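Local structure of papain-like protease (Human betacoronavirus 2c EMC/2012, 4RNA) at residues G33-F37 against H83-S87; L176-L181 against G205-C210; R186-W192 against R234-E240; G289-K293 against T302-K306. The protein is the papain-like cysteine protease of MERS coronavirus, which probably cleaves the viral polyprotein and, as in related coronaviruses, removes ubiquitin and ISG15 from host proteins. All blocks are in the same frame, centred on the assembly; numbering follows the deposited sequence.

Interaction 1 of 4, residues G33-F37 against H83-S87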
loop_
_atom_site.group_PDB
_atom_site.type_symbol
_atom_site.label_atom_id
_atom_site.label_comp_id
_atom_site.label_asym_id
_atom_site.label_seq_id
_atom_site.Cartn_x
_atom_site.Cartn_y
_atom_site.Cartn_z
ATOM N N GLY A 33 -15.710 -20.698 -3.219
ATOM C CA GLY A 33 -15.037 -19.547 -2.596
ATOM C C GLY A 33 -15.616 -18.309 -3.224
ATOM O O GLY A 33 -16.695 -18.416 -3.835
ATOM N N CYS A 34 -14.910 -17.183 -3.096
ATOM C CA CYS A 34 -15.330 -15.896 -3.643
ATOM C C CYS A 34 -15.058 -15.937 -5.150
ATOM O O CYS A 34 -13.912 -16.139 -5.573
ATOM C CB CYS A 34 -14.522 -14.755 -3.028
ATOM S SG CYS A 34 -15.029 -13.168 -3.765
ATOM N N VAL A 35 -16.103 -15.737 -5.942
ATOM C CA VAL A 35 -15.952 -15.916 -7.406
ATOM C C VAL A 35 -16.595 -14.767 -8.153
ATOM O O VAL A 35 -17.694 -14.277 -7.794
ATOM C CB VAL A 35 -16.586 -17.255 -7.926
ATOM C CG1 VAL A 35 -15.729 -18.467 -7.602
ATOM C CG2 VAL A 35 -17.980 -17.411 -7.363
ATOM N N PHE A 36 -15.933 -14.371 -9.229
ATOM C CA PHE A 36 -16.502 -13.276 -10.064
ATOM C C PHE A 36 -16.843 -13.868 -11.421
ATOM O O PHE A 36 -16.107 -14.737 -11.945
ATOM C CB PHE A 36 -15.464 -12.165 -10.290
ATOM C CG PHE A 36 -15.321 -11.234 -9.117
ATOM C CD1 PHE A 36 -14.855 -11.701 -7.921
ATOM C CD2 PHE A 36 -15.793 -9.895 -9.209
ATOM C CE1 PHE A 36 -14.735 -10.850 -6.814
ATOM C CE2 PHE A 36 -15.668 -9.026 -8.125
ATOM C CZ PHE A 36 -15.161 -9.521 -6.921
ATOM N N PHE A 37 -17.893 -13.337 -12.030
ATOM C CA PHE A 37 -18.259 -13.688 -13.395
ATOM C C PHE A 37 -18.691 -12.433 -14.114
ATOM O O PHE A 37 -19.583 -11.696 -13.647
ATOM C CB PHE A 37 -19.413 -14.690 -13.406
ATOM C CG PHE A 37 -19.922 -15.016 -14.792
ATOM C CD1 PHE A 37 -19.240 -15.929 -15.610
ATOM C CD2 PHE A 37 -21.087 -14.413 -15.287
ATOM C CE1 PHE A 37 -19.708 -16.234 -16.896
ATOM C CE2 PHE A 37 -21.550 -14.703 -16.572
ATOM C CZ PHE A 37 -20.869 -15.619 -17.374
ATOM N N HIS A 83 -9.631 -9.885 -4.878
ATOM C CA HIS A 83 -10.989 -9.257 -4.689
ATOM C C HIS A 83 -10.918 -7.808 -5.033
ATOM O O HIS A 83 -11.915 -7.188 -5.581
ATOM C CB HIS A 83 -11.554 -9.431 -3.274
ATOM C CG HIS A 83 -13.011 -8.915 -3.165
ATOM N ND1 HIS A 83 -13.312 -7.653 -2.760
ATOM C CD2 HIS A 83 -14.233 -9.521 -3.500
ATOM C CE1 HIS A 83 -14.666 -7.461 -2.820
ATOM N NE2 HIS A 83 -15.225 -8.604 -3.273
ATOM N N ARG A 84 -9.900 -7.143 -4.526
ATOM C CA ARG A 84 -9.807 -5.665 -4.811
ATOM C C ARG A 84 -9.607 -5.309 -6.293
ATOM O O ARG A 84 -10.283 -4.472 -6.829
ATOM C CB ARG A 84 -8.764 -4.974 -3.918
ATOM C CG ARG A 84 -9.135 -5.007 -2.413
ATOM C CD ARG A 84 -8.068 -4.341 -1.499
ATOM N NE ARG A 84 -6.713 -4.968 -1.622
ATOM C CZ ARG A 84 -5.692 -4.443 -2.280
ATOM N NH1 ARG A 84 -5.816 -3.315 -2.997
ATOM N NH2 ARG A 84 -4.529 -5.124 -2.330
ATOM N N PHE A 85 -8.724 -6.019 -6.973
ATOM C CA PHE A 85 -8.512 -5.816 -8.390
ATOM C C PHE A 85 -9.783 -6.100 -9.215
ATOM O O PHE A 85 -10.167 -5.274 -10.070
ATOM C CB PHE A 85 -7.297 -6.725 -8.866
ATOM C CG PHE A 85 -7.156 -6.748 -10.361
ATOM C CD1 PHE A 85 -7.066 -5.538 -11.068
ATOM C CD2 PHE A 85 -7.087 -7.958 -11.059
ATOM C CE1 PHE A 85 -6.951 -5.539 -12.442
ATOM C CE2 PHE A 85 -6.946 -7.974 -12.458
ATOM C CZ PHE A 85 -6.874 -6.754 -13.141
ATOM N N TYR A 86 -10.532 -7.171 -8.867
ATOM C CA TYR A 86 -11.621 -7.515 -9.705
ATOM C C TYR A 86 -12.668 -6.468 -9.464
ATOM O O TYR A 86 -13.234 -6.055 -10.449
ATOM C CB TYR A 86 -12.287 -8.878 -9.400
ATOM C CG TYR A 86 -11.400 -10.132 -9.642
ATOM C CD1 TYR A 86 -10.360 -10.111 -10.580
ATOM C CD2 TYR A 86 -11.677 -11.319 -8.979
ATOM C CE1 TYR A 86 -9.566 -11.249 -10.786
ATOM C CE2 TYR A 86 -10.882 -12.470 -9.191
ATOM C CZ TYR A 86 -9.847 -12.404 -10.098
ATOM O OH TYR A 86 -9.074 -13.576 -10.240
ATOM N N SER A 87 -12.861 -6.008 -8.210
ATOM C CA SER A 87 -13.904 -4.939 -7.951
ATOM C C SER A 87 -13.499 -3.608 -8.603
ATOM O O SER A 87 -14.387 -2.859 -9.043
ATOM C CB SER A 87 -14.107 -4.639 -6.434
ATOM O OG SER A 87 -14.319 -5.843 -5.703
#

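Interaction 2 of 4, residues L176-L181 against G205-C210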
loop_
_atom_site.group_PDB
_atom_site.type_symbol
_atom_site.label_atom_id
_atom_site.label_comp_id
_atom_site.label_asym_id
_atom_site.label_seq_id
_atom_site.Cartn_x
_atom_site.Cartn_y
_atom_site.Cartn_z
ATOM N N LEU A 176 6.634 2.730 -10.072
ATOM C CA LEU A 176 7.933 2.620 -10.664
ATOM C C LEU A 176 8.777 1.648 -9.880
ATOM O O LEU A 176 9.700 0.992 -10.448
ATOM C CB LEU A 176 8.603 3.979 -10.728
ATOM C CG LEU A 176 8.037 4.892 -11.828
ATOM C CD1 LEU A 176 8.595 6.324 -11.697
ATOM C CD2 LEU A 176 8.327 4.318 -13.187
ATOM N N ALA A 177 8.457 1.453 -8.602
ATOM C CA ALA A 177 9.158 0.302 -7.881
ATOM C C ALA A 177 8.906 -1.077 -8.538
ATOM O O ALA A 177 9.680 -2.009 -8.320
ATOM C CB ALA A 177 8.809 0.251 -6.398
ATOM N N LYS A 178 7.867 -1.203 -9.364
ATOM C CA LYS A 178 7.558 -2.438 -10.080
ATOM C C LYS A 178 8.140 -2.504 -11.476
ATOM O O LYS A 178 7.781 -3.410 -12.265
ATOM C CB LYS A 178 6.030 -2.604 -10.205
ATOM C CG LYS A 178 5.230 -2.474 -8.891
ATOM C CD LYS A 178 5.938 -3.215 -7.798
ATOM C CE LYS A 178 4.946 -3.919 -6.870
ATOM N NZ LYS A 178 4.164 -2.919 -6.093
ATOM N N ALA A 179 8.972 -1.514 -11.841
ATOM C CA ALA A 179 9.423 -1.406 -13.222
ATOM C C ALA A 179 10.922 -1.610 -13.256
ATOM O O ALA A 179 11.584 -1.579 -12.218
ATOM C CB ALA A 179 9.050 -0.045 -13.832
ATOM N N GLU A 180 11.462 -1.797 -14.438
ATOM C CA GLU A 180 12.904 -1.785 -14.562
ATOM C C GLU A 180 13.274 -1.061 -15.864
ATOM O O GLU A 180 12.476 -0.943 -16.820
ATOM C CB GLU A 180 13.476 -3.201 -14.550
ATOM C CG GLU A 180 13.361 -3.879 -15.917
ATOM C CD GLU A 180 13.682 -5.372 -15.900
ATOM O OE1 GLU A 180 12.979 -6.101 -16.637
ATOM O OE2 GLU A 180 14.612 -5.820 -15.159
ATOM N N LEU A 181 14.484 -0.546 -15.869
ATOM C CA LEU A 181 14.955 0.251 -16.974
ATOM C C LEU A 181 15.502 -0.713 -18.018
ATOM O O LEU A 181 16.153 -1.691 -17.654
ATOM C CB LEU A 181 16.098 1.125 -16.445
ATOM C CG LEU A 181 16.310 2.407 -17.233
ATOM C CD1 LEU A 181 15.042 3.267 -17.182
ATOM C CD2 LEU A 181 17.510 3.123 -16.604
ATOM N N GLY A 205 20.141 1.800 -12.601
ATOM C CA GLY A 205 18.792 1.547 -13.117
ATOM C C GLY A 205 17.809 2.638 -12.786
ATOM O O GLY A 205 18.144 3.856 -12.731
ATOM N N LEU A 206 16.573 2.216 -12.552
ATOM C CA LEU A 206 15.528 3.155 -12.200
ATOM C C LEU A 206 15.830 4.002 -11.001
ATOM O O LEU A 206 15.398 5.138 -10.954
ATOM C CB LEU A 206 14.206 2.415 -11.943
ATOM C CG LEU A 206 13.440 2.157 -13.214
ATOM C CD1 LEU A 206 12.136 1.473 -12.846
ATOM C CD2 LEU A 206 13.154 3.466 -13.897
ATOM N N LYS A 207 16.519 3.436 -10.008
ATOM C CA LYS A 207 16.924 4.180 -8.811
ATOM C C LYS A 207 17.750 5.428 -9.098
ATOM O O LYS A 207 17.603 6.440 -8.389
ATOM C CB LYS A 207 17.654 3.287 -7.790
ATOM C CG LYS A 207 16.728 2.218 -7.211
ATOM C CD LYS A 207 17.254 1.605 -5.915
ATOM C CE LYS A 207 18.446 0.663 -6.133
ATOM N NZ LYS A 207 18.125 -0.681 -6.717
ATOM N N ALA A 208 18.597 5.359 -10.132
ATOM C CA ALA A 208 19.346 6.515 -10.640
ATOM C C ALA A 208 18.455 7.588 -11.346
ATOM O O ALA A 208 18.937 8.649 -11.655
ATOM C CB ALA A 208 20.480 6.049 -11.580
ATOM N N CYS A 209 17.155 7.322 -11.545
ATOM C CA CYS A 209 16.362 8.188 -12.384
ATOM C C CYS A 209 15.301 8.881 -11.626
ATOM O O CYS A 209 14.530 9.560 -12.285
ATOM C CB CYS A 209 15.656 7.478 -13.558
ATOM S SG CYS A 209 16.708 6.472 -14.631
ATOM N N CYS A 210 15.188 8.605 -10.328
ATOM C CA CYS A 210 14.118 9.248 -9.487
ATOM C C CYS A 210 14.782 9.831 -8.255
ATOM O O CYS A 210 15.685 9.190 -7.666
ATOM C CB CYS A 210 13.070 8.208 -9.013
ATOM S SG CYS A 210 12.375 7.318 -10.414
HETATM O O HOH W 1 16.233 -0.854 -13.011
#

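Interaction 3 of 4, residues R186-W192 against R234-E240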
loop_
_atom_site.group_PDB
_atom_site.type_symbol
_atom_site.label_atom_id
_atom_site.label_comp_id
_atom_site.label_asym_id
_atom_site.label_seq_id
_atom_site.Cartn_x
_atom_site.Cartn_y
_atom_site.Cartn_z
ATOM N N ARG A 186 22.978 5.625 -14.163
ATOM C CA ARG A 186 23.910 5.602 -13.072
ATOM C C ARG A 186 23.885 6.931 -12.373
ATOM O O ARG A 186 23.786 7.963 -13.031
ATOM C CB ARG A 186 25.265 5.330 -13.660
ATOM C CG ARG A 186 26.359 5.068 -12.665
ATOM C CD ARG A 186 27.657 5.007 -13.439
ATOM N NE ARG A 186 28.735 4.787 -12.500
ATOM C CZ ARG A 186 28.917 3.654 -11.814
ATOM N NH1 ARG A 186 28.106 2.603 -11.975
ATOM N NH2 ARG A 186 29.927 3.575 -10.955
ATOM N N MET A 187 24.004 6.901 -11.041
ATOM C CA MET A 187 24.000 8.127 -10.244
ATOM C C MET A 187 25.090 7.956 -9.159
ATOM O O MET A 187 25.027 6.977 -8.395
ATOM C CB MET A 187 22.616 8.316 -9.642
ATOM C CG MET A 187 22.337 9.701 -9.104
ATOM S SD MET A 187 20.732 9.692 -8.250
ATOM C CE MET A 187 21.052 8.464 -7.036
ATOM N N VAL A 188 26.103 8.847 -9.133
ATOM C CA VAL A 188 27.167 8.744 -8.099
ATOM C C VAL A 188 27.166 9.972 -7.187
ATOM O O VAL A 188 27.429 11.067 -7.646
ATOM C CB VAL A 188 28.552 8.526 -8.714
ATOM C CG1 VAL A 188 29.569 8.181 -7.631
ATOM C CG2 VAL A 188 28.509 7.426 -9.770
ATOM N N TRP A 189 26.851 9.752 -5.904
ATOM C CA TRP A 189 26.978 10.726 -4.831
ATOM C C TRP A 189 28.309 10.574 -4.158
ATOM O O TRP A 189 28.791 9.462 -3.938
ATOM C CB TRP A 189 25.867 10.546 -3.786
ATOM C CG TRP A 189 24.515 10.866 -4.350
ATOM C CD1 TRP A 189 23.619 9.982 -4.920
ATOM C CD2 TRP A 189 23.871 12.190 -4.436
ATOM N NE1 TRP A 189 22.496 10.642 -5.357
ATOM C CE2 TRP A 189 22.573 11.965 -5.072
ATOM C CE3 TRP A 189 24.230 13.489 -4.057
ATOM C CZ2 TRP A 189 21.673 13.002 -5.308
ATOM C CZ3 TRP A 189 23.319 14.533 -4.318
ATOM C CH2 TRP A 189 22.075 14.280 -4.944
ATOM N N ARG A 190 28.949 11.698 -3.880
ATOM C CA ARG A 190 30.177 11.649 -3.104
ATOM C C ARG A 190 29.922 12.435 -1.830
ATOM O O ARG A 190 29.317 13.576 -1.833
ATOM C CB ARG A 190 31.384 12.168 -3.897
ATOM C CG ARG A 190 32.710 12.179 -3.110
ATOM C CD ARG A 190 33.877 12.479 -4.061
ATOM N NE ARG A 190 34.095 11.345 -4.948
ATOM C CZ ARG A 190 34.682 11.403 -6.136
ATOM N NH1 ARG A 190 35.115 12.564 -6.610
ATOM N NH2 ARG A 190 34.818 10.291 -6.855
ATOM N N GLU A 191 30.345 11.805 -0.733
ATOM C CA GLU A 191 30.333 12.436 0.578
ATOM C C GLU A 191 31.812 12.565 1.032
ATOM O O GLU A 191 32.589 11.595 0.966
ATOM C CB GLU A 191 29.502 11.584 1.545
ATOM C CG GLU A 191 28.024 11.661 1.223
ATOM C CD GLU A 191 27.098 10.996 2.250
ATOM O OE1 GLU A 191 27.583 10.360 3.216
ATOM O OE2 GLU A 191 25.851 11.127 2.078
ATOM N N TRP A 192 32.217 13.755 1.469
ATOM C CA TRP A 192 33.626 13.879 1.898
ATOM C C TRP A 192 33.876 14.891 2.974
ATOM O O TRP A 192 33.102 15.858 3.179
ATOM C CB TRP A 192 34.575 14.085 0.700
ATOM C CG TRP A 192 34.533 15.492 0.201
ATOM C CD1 TRP A 192 35.441 16.534 0.479
ATOM C CD2 TRP A 192 33.482 16.104 -0.633
ATOM N NE1 TRP A 192 35.042 17.708 -0.122
ATOM C CE2 TRP A 192 33.867 17.523 -0.801
ATOM C CE3 TRP A 192 32.283 15.646 -1.209
ATOM C CZ2 TRP A 192 33.083 18.420 -1.537
ATOM C CZ3 TRP A 192 31.485 16.550 -1.949
ATOM C CH2 TRP A 192 31.898 17.893 -2.157
ATOM N N ARG A 234 31.644 18.583 6.495
ATOM C CA ARG A 234 31.393 17.361 5.744
ATOM C C ARG A 234 30.545 17.831 4.556
ATOM O O ARG A 234 29.686 18.648 4.740
ATOM C CB ARG A 234 30.475 16.490 6.613
ATOM C CG ARG A 234 31.013 15.168 6.972
ATOM C CD ARG A 234 29.889 14.364 7.584
ATOM N NE ARG A 234 29.547 13.414 6.555
ATOM C CZ ARG A 234 29.717 12.082 6.625
ATOM N NH1 ARG A 234 30.166 11.474 7.747
ATOM N NH2 ARG A 234 29.354 11.329 5.590
ATOM N N HIS A 235 30.780 17.323 3.357
ATOM C CA HIS A 235 29.968 17.727 2.201
ATOM C C HIS A 235 29.304 16.571 1.481
ATOM O O HIS A 235 29.770 15.442 1.517
ATOM C CB HIS A 235 30.870 18.411 1.167
ATOM C CG HIS A 235 31.717 19.490 1.742
ATOM N ND1 HIS A 235 31.229 20.735 1.983
ATOM C CD2 HIS A 235 33.036 19.481 2.177
ATOM C CE1 HIS A 235 32.209 21.525 2.508
ATOM N NE2 HIS A 235 33.318 20.747 2.661
ATOM N N ARG A 236 28.213 16.824 0.792
ATOM C CA ARG A 236 27.560 15.805 -0.038
ATOM C C ARG A 236 27.320 16.426 -1.417
ATOM O O ARG A 236 26.700 17.533 -1.496
ATOM C CB ARG A 236 26.218 15.409 0.641
ATOM C CG ARG A 236 25.158 14.719 -0.216
ATOM C CD ARG A 236 24.096 14.037 0.670
ATOM N NE ARG A 236 23.091 13.279 -0.090
ATOM C CZ ARG A 236 23.229 12.022 -0.498
ATOM N NH1 ARG A 236 24.327 11.313 -0.204
ATOM N NH2 ARG A 236 22.243 11.453 -1.187
ATOM N N GLN A 237 27.741 15.757 -2.464
ATOM C CA GLN A 237 27.479 16.298 -3.797
ATOM C C GLN A 237 27.321 15.236 -4.844
ATOM O O GLN A 237 28.043 14.233 -4.830
ATOM C CB GLN A 237 28.591 17.323 -4.194
ATOM C CG GLN A 237 28.400 18.009 -5.529
ATOM C CD GLN A 237 29.413 19.124 -5.746
ATOM O OE1 GLN A 237 29.885 19.770 -4.788
ATOM N NE2 GLN A 237 29.785 19.318 -7.005
ATOM N N LEU A 238 26.380 15.448 -5.778
ATOM C CA LEU A 238 26.301 14.609 -6.985
ATOM C C LEU A 238 27.539 14.775 -7.958
ATOM O O LEU A 238 27.832 15.861 -8.435
ATOM C CB LEU A 238 24.968 14.908 -7.707
ATOM C CG LEU A 238 24.654 14.033 -8.935
ATOM C CD1 LEU A 238 24.525 12.516 -8.626
ATOM C CD2 LEU A 238 23.391 14.604 -9.599
ATOM N N VAL A 239 28.304 13.710 -8.200
ATOM C CA VAL A 239 29.474 13.870 -9.055
ATOM C C VAL A 239 29.342 13.199 -10.453
ATOM O O VAL A 239 30.042 13.574 -11.426
ATOM C CB VAL A 239 30.761 13.405 -8.349
ATOM C CG1 VAL A 239 31.094 14.398 -7.210
ATOM C CG2 VAL A 239 30.598 11.974 -7.843
ATOM N N GLU A 240 28.423 12.250 -10.577
ATOM C CA GLU A 240 28.197 11.676 -11.913
ATOM C C GLU A 240 26.743 11.254 -12.055
ATOM O O GLU A 240 26.126 10.760 -11.112
ATOM C CB GLU A 240 29.129 10.495 -12.163
ATOM C CG GLU A 240 29.306 10.186 -13.629
ATOM C CD GLU A 240 29.182 8.703 -13.900
ATOM O OE1 GLU A 240 28.178 8.282 -14.535
ATOM O OE2 GLU A 240 30.069 7.950 -13.443
#

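Interaction 4 of 4, residues G289-K293 against T302-K306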
loop_
_atom_site.group_PDB
_atom_site.type_symbol
_atom_site.label_atom_id
_atom_site.label_comp_id
_atom_site.label_asym_id
_atom_site.label_seq_id
_atom_site.Cartn_x
_atom_site.Cartn_y
_atom_site.Cartn_z
ATOM N N GLY A 289 6.432 25.768 -27.196
ATOM C CA GLY A 289 6.723 26.977 -26.404
ATOM C C GLY A 289 5.704 27.354 -25.347
ATOM O O GLY A 289 5.744 28.479 -24.832
ATOM N N LEU A 290 4.788 26.449 -24.998
ATOM C CA LEU A 290 3.745 26.768 -23.994
ATOM C C LEU A 290 3.638 25.687 -22.917
ATOM O O LEU A 290 4.143 24.589 -23.106
ATOM C CB LEU A 290 2.378 26.934 -24.639
ATOM C CG LEU A 290 2.135 28.151 -25.561
ATOM C CD1 LEU A 290 0.808 27.901 -26.245
ATOM C CD2 LEU A 290 2.104 29.484 -24.805
ATOM N N ILE A 291 2.974 26.014 -21.815
ATOM C CA ILE A 291 2.693 25.033 -20.789
ATOM C C ILE A 291 1.269 24.578 -21.066
ATOM O O ILE A 291 0.339 25.403 -21.023
ATOM C CB ILE A 291 2.750 25.636 -19.362
ATOM C CG1 ILE A 291 4.145 26.148 -19.020
ATOM C CG2 ILE A 291 2.216 24.638 -18.326
ATOM C CD1 ILE A 291 4.168 27.122 -17.844
ATOM N N LEU A 292 1.086 23.279 -21.365
ATOM C CA LEU A 292 -0.266 22.703 -21.498
ATOM C C LEU A 292 -0.689 22.088 -20.176
ATOM O O LEU A 292 0.004 21.209 -19.660
ATOM C CB LEU A 292 -0.323 21.627 -22.589
ATOM C CG LEU A 292 0.396 21.740 -23.941
ATOM C CD1 LEU A 292 -0.235 20.770 -24.925
ATOM C CD2 LEU A 292 0.390 23.152 -24.486
ATOM N N LYS A 293 -1.797 22.563 -19.632
ATOM C CA LYS A 293 -2.295 22.150 -18.329
ATOM C C LYS A 293 -3.466 21.212 -18.554
ATOM O O LYS A 293 -4.524 21.623 -19.053
ATOM C CB LYS A 293 -2.790 23.349 -17.503
ATOM C CG LYS A 293 -1.781 24.488 -17.376
ATOM C CD LYS A 293 -2.458 25.860 -17.564
ATOM C CE LYS A 293 -2.958 26.476 -16.274
ATOM N NZ LYS A 293 -3.094 27.961 -16.479
ATOM N N THR A 302 -0.553 28.408 -21.340
ATOM C CA THR A 302 -0.023 29.666 -20.866
ATOM C C THR A 302 1.473 29.570 -21.038
ATOM O O THR A 302 1.982 28.464 -21.127
ATOM C CB THR A 302 -0.364 29.923 -19.385
ATOM O OG1 THR A 302 0.140 31.215 -19.022
ATOM C CG2 THR A 302 0.278 28.848 -18.482
ATOM N N SER A 303 2.176 30.706 -21.117
ATOM C CA SER A 303 3.674 30.678 -21.114
ATOM C C SER A 303 4.289 30.860 -19.707
ATOM O O SER A 303 5.475 30.557 -19.507
ATOM C CB SER A 303 4.228 31.711 -22.061
ATOM O OG SER A 303 3.690 32.967 -21.667
ATOM N N ASP A 304 3.480 31.310 -18.744
ATOM C CA ASP A 304 3.920 31.574 -17.352
ATOM C C ASP A 304 2.850 31.166 -16.395
ATOM O O ASP A 304 1.663 31.523 -16.561
ATOM C CB ASP A 304 4.225 33.071 -17.115
ATOM C CG ASP A 304 5.309 33.592 -18.051
ATOM O OD1 ASP A 304 4.961 33.985 -19.176
ATOM O OD2 ASP A 304 6.519 33.517 -17.723
ATOM N N TRP A 305 3.283 30.485 -15.332
ATOM C CA TRP A 305 2.379 29.908 -14.363
ATOM C C TRP A 305 2.984 29.843 -13.003
ATOM O O TRP A 305 4.030 29.189 -12.796
ATOM C CB TRP A 305 1.954 28.512 -14.801
ATOM C CG TRP A 305 0.778 27.946 -14.047
ATOM C CD1 TRP A 305 -0.201 28.624 -13.335
ATOM C CD2 TRP A 305 0.377 26.532 -13.998
ATOM N NE1 TRP A 305 -1.129 27.738 -12.826
ATOM C CE2 TRP A 305 -0.846 26.474 -13.210
ATOM C CE3 TRP A 305 0.893 25.340 -14.544
ATOM C CZ2 TRP A 305 -1.510 25.253 -12.953
ATOM C CZ3 TRP A 305 0.212 24.121 -14.289
ATOM C CH2 TRP A 305 -0.949 24.083 -13.514
ATOM N N LYS A 306 2.313 30.521 -12.070
ATOM C CA LYS A 306 2.628 30.438 -10.660
ATOM C C LYS A 306 1.757 29.342 -10.076
ATOM O O LYS A 306 0.538 29.425 -10.058
ATOM C CB LYS A 306 2.396 31.771 -9.909
ATOM C CG LYS A 306 2.917 31.714 -8.462
ATOM C CD LYS A 306 3.095 33.084 -7.816
ATOM C CE LYS A 306 1.778 33.690 -7.355
ATOM N NZ LYS A 306 2.002 34.920 -6.539
HETATM O O HOH W 2 -1.545 30.508 -16.078
#

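Interaction 1 of 4, residues G33-F37 against H83-S87
The phenyl ring of Phe36 is met by Tyr86 over a face and by His83 at its edge. Tyr86 covers one face: its CB sits 3.6 Å from the centroid of the Phe36 ring and only 11° off the ring normal, a CH-pi contact. From there the phenol ring turns an edge to the same face in a T-shaped pair, with Tyr86 CD2 3.4 Å from Phe36 CD1 and the two planes at 64°. His83 comes instead at the rim of the phenyl group, CD2 lying near its plane and 3.5 Å from Phe36 CZ. Its imidazole gets there because CG is anti to the backbone N (chi1 -174°), which swings the ring back to the strand although the CB bond starts out across it. The three rings form an aromatic cluster between strand 35-37 of the N-terminal ubiquitin-like domain and helix 81-92, an element of the papain-like core; the short strand and helix segments run nearly parallel, their axes 10.1 Å apart. Cys34 adds a sulfur-aromatic contact at the edge of the imidazole, SG to His83 CD2 3.7 Å. No hydrogen bond crosses between the two segments. On the helix, His83 O is gripped from opposite faces of its carbonyl plane by Ser87 N and Ser87 OG, the hydroxyl at 2.8 Å from His83 O. The phenol OH of Tyr86 is hydrogen-bonded to the carbonyl of Leu58, while Thr251 of the second subunit packs on Cys34 and His83.

Interaction 2 of 4, residues L176-L181 against G205-C210
The turn that leads out of helix 168-176 into strand 179-181 meets the short 3-10 segment 206-208, part of the connection between the zinc-bearing sheet and strand 210-212. Leu206 carries most of this contact. Its CD1 methyl is pushed against the backbone of the turn, 3.2 Å from Ala179 O and 3.6 Å from Ala179 CB, and the same methyl also lies beside the carbonyl of Leu176. That Leu176 oxygen accepts the backbone N-H of Ala179, closing the type I turn from Leu176 to Ala179 on which the methyl rests. The other branch, Leu206 CD2, faces Leu181 CD1 at 3.8 Å. Leu181 divides its methyls: chi1 (-155°) sets CG anti to the backbone N and carries the branch toward the 3-10 segment, and chi2 (60°) then parts the two, CD1 going to Leu206 while CD2 lies 4.0 Å from Cys209 SG and near the carbonyl carbon of Gly205. A further sulfur touch closes the other end of the contact, Cys210 SG against Leu176 CD1 at 4.1 Å. No direct hydrogen bond joins the segments, but one water spans their backbones, accepting from Leu206 N at 3.1 Å and only weakly from Leu181 N. Glu180 points the other way and pairs with Lys129. Around this apolar seam, strand 179-181 is held antiparallel to strand 128-130, where Phe130 packs on Ala179. Strand 245-250 packs on both segments: Trp245 touches Leu206, Cys209 and Cys210, and Leu247 touches Leu176.

Interaction 3 of 4, residues R186-W192 against R234-E240
Trp189 and Leu238 face each other as a non-hydrogen-bonded pair in the antiparallel sheet of the zinc-finger (fingers) region. The packing is tight on their side. Leu238 CB lies over one face of the indole, 4.0 Å from the centroid of its six-membered ring. In the conformer described, one of two, the guanidinium of Arg236 lies flat on the opposite face, its plane turned only 10° from the ring, and the extended chain brings NH1 to Glu191 OE2 at 2.8 Å, a salt bridge with a bent, weak hydrogen bond. Glu191 OE1 forms a salt bridge with Arg234 NH2 at 3.1 Å. Glu191 OE2 also accepts from Ala64 N of the second subunit, and Arg234 NH1 bonds Gln229 near the zinc site. On the other face, which carries Val188, Arg190 and Trp192, the side chains are partly exposed except for Val188 and His235. Here Arg190 turns to Asp200, and Arg186 NE and Glu240 OE2 make a long salt bridge, 3.6 Å. Trp192 nevertheless lays its ring face over His235 CB. The register slips between Val188 and Trp189 at a classic beta bulge, where Val188 O takes Val239 N at 2.8 Å and, weakly, Glu240 N at 3.3 Å.

Interaction 4 of 4, residues G289-K293 against T302-K306
Lys293 lies along one face of the Trp305 indole. Its CG is 3.7 Å from Trp305 CZ3, its CE stands over the six-membered ring in a CH-pi contact, and its NZ ends 4.2 Å from the centroid of the five-membered ring, 11° off the normal, as a cation-pi partner. Bends at chi2 (137°) and chi3 (91°) fold the chain over the ring in this way. Ile291 meets the same tryptophan, with CD1 4.0 Å from Trp305 CB. A water accepts from Lys293 NZ at 3.0 Å and donates weakly to Asp304 O. Behind these side chains, Ile291 and Thr302 form an antiparallel hydrogen-bonded pair: Ile291 N gives a short, nearly straight bond of 2.7 Å to Thr302 O, and Thr302 N returns a longer one of 3.2 Å to Ile291 O. Beyond Thr302 the chain bends away, and Ser303 OG meets Asp304 OD1 from above the carboxylate plane, while OD2 turns to Thr258. The contact lies at the edge of the sheet of the palm subdomain, where the hairpin of strands 290-294 and 299-302 leads into strand 304-315; Phe268 of strand 267-272 touches both Ile291 and Trp305, and Ala284 of strand 280-287 does likewise.

Interactions 1, 2 and 3 are spread along the molecule from the N-terminal domain to the zinc end. Interactions 1 and 3 lie on opposite sides of the chain's centre, 48 Å between centres, yet both touch the second subunit. Interactions 2 and 3 adjoin: Ala208 CB packs 3.6 Å from Arg186 C, strand 186-193 is the next strand after 179-181, and the segments of the two contacts alternate along the chain. Through them the core runs into the fingers, where the side chain of Arg234 lies about 5 Å from the zinc ion held by Cys193, Cys196, Cys228 and Cys230. Interaction 4 stands apart in the palm, its nearest atoms about 19 Å from interaction 2 and about 24 Å from interaction 3.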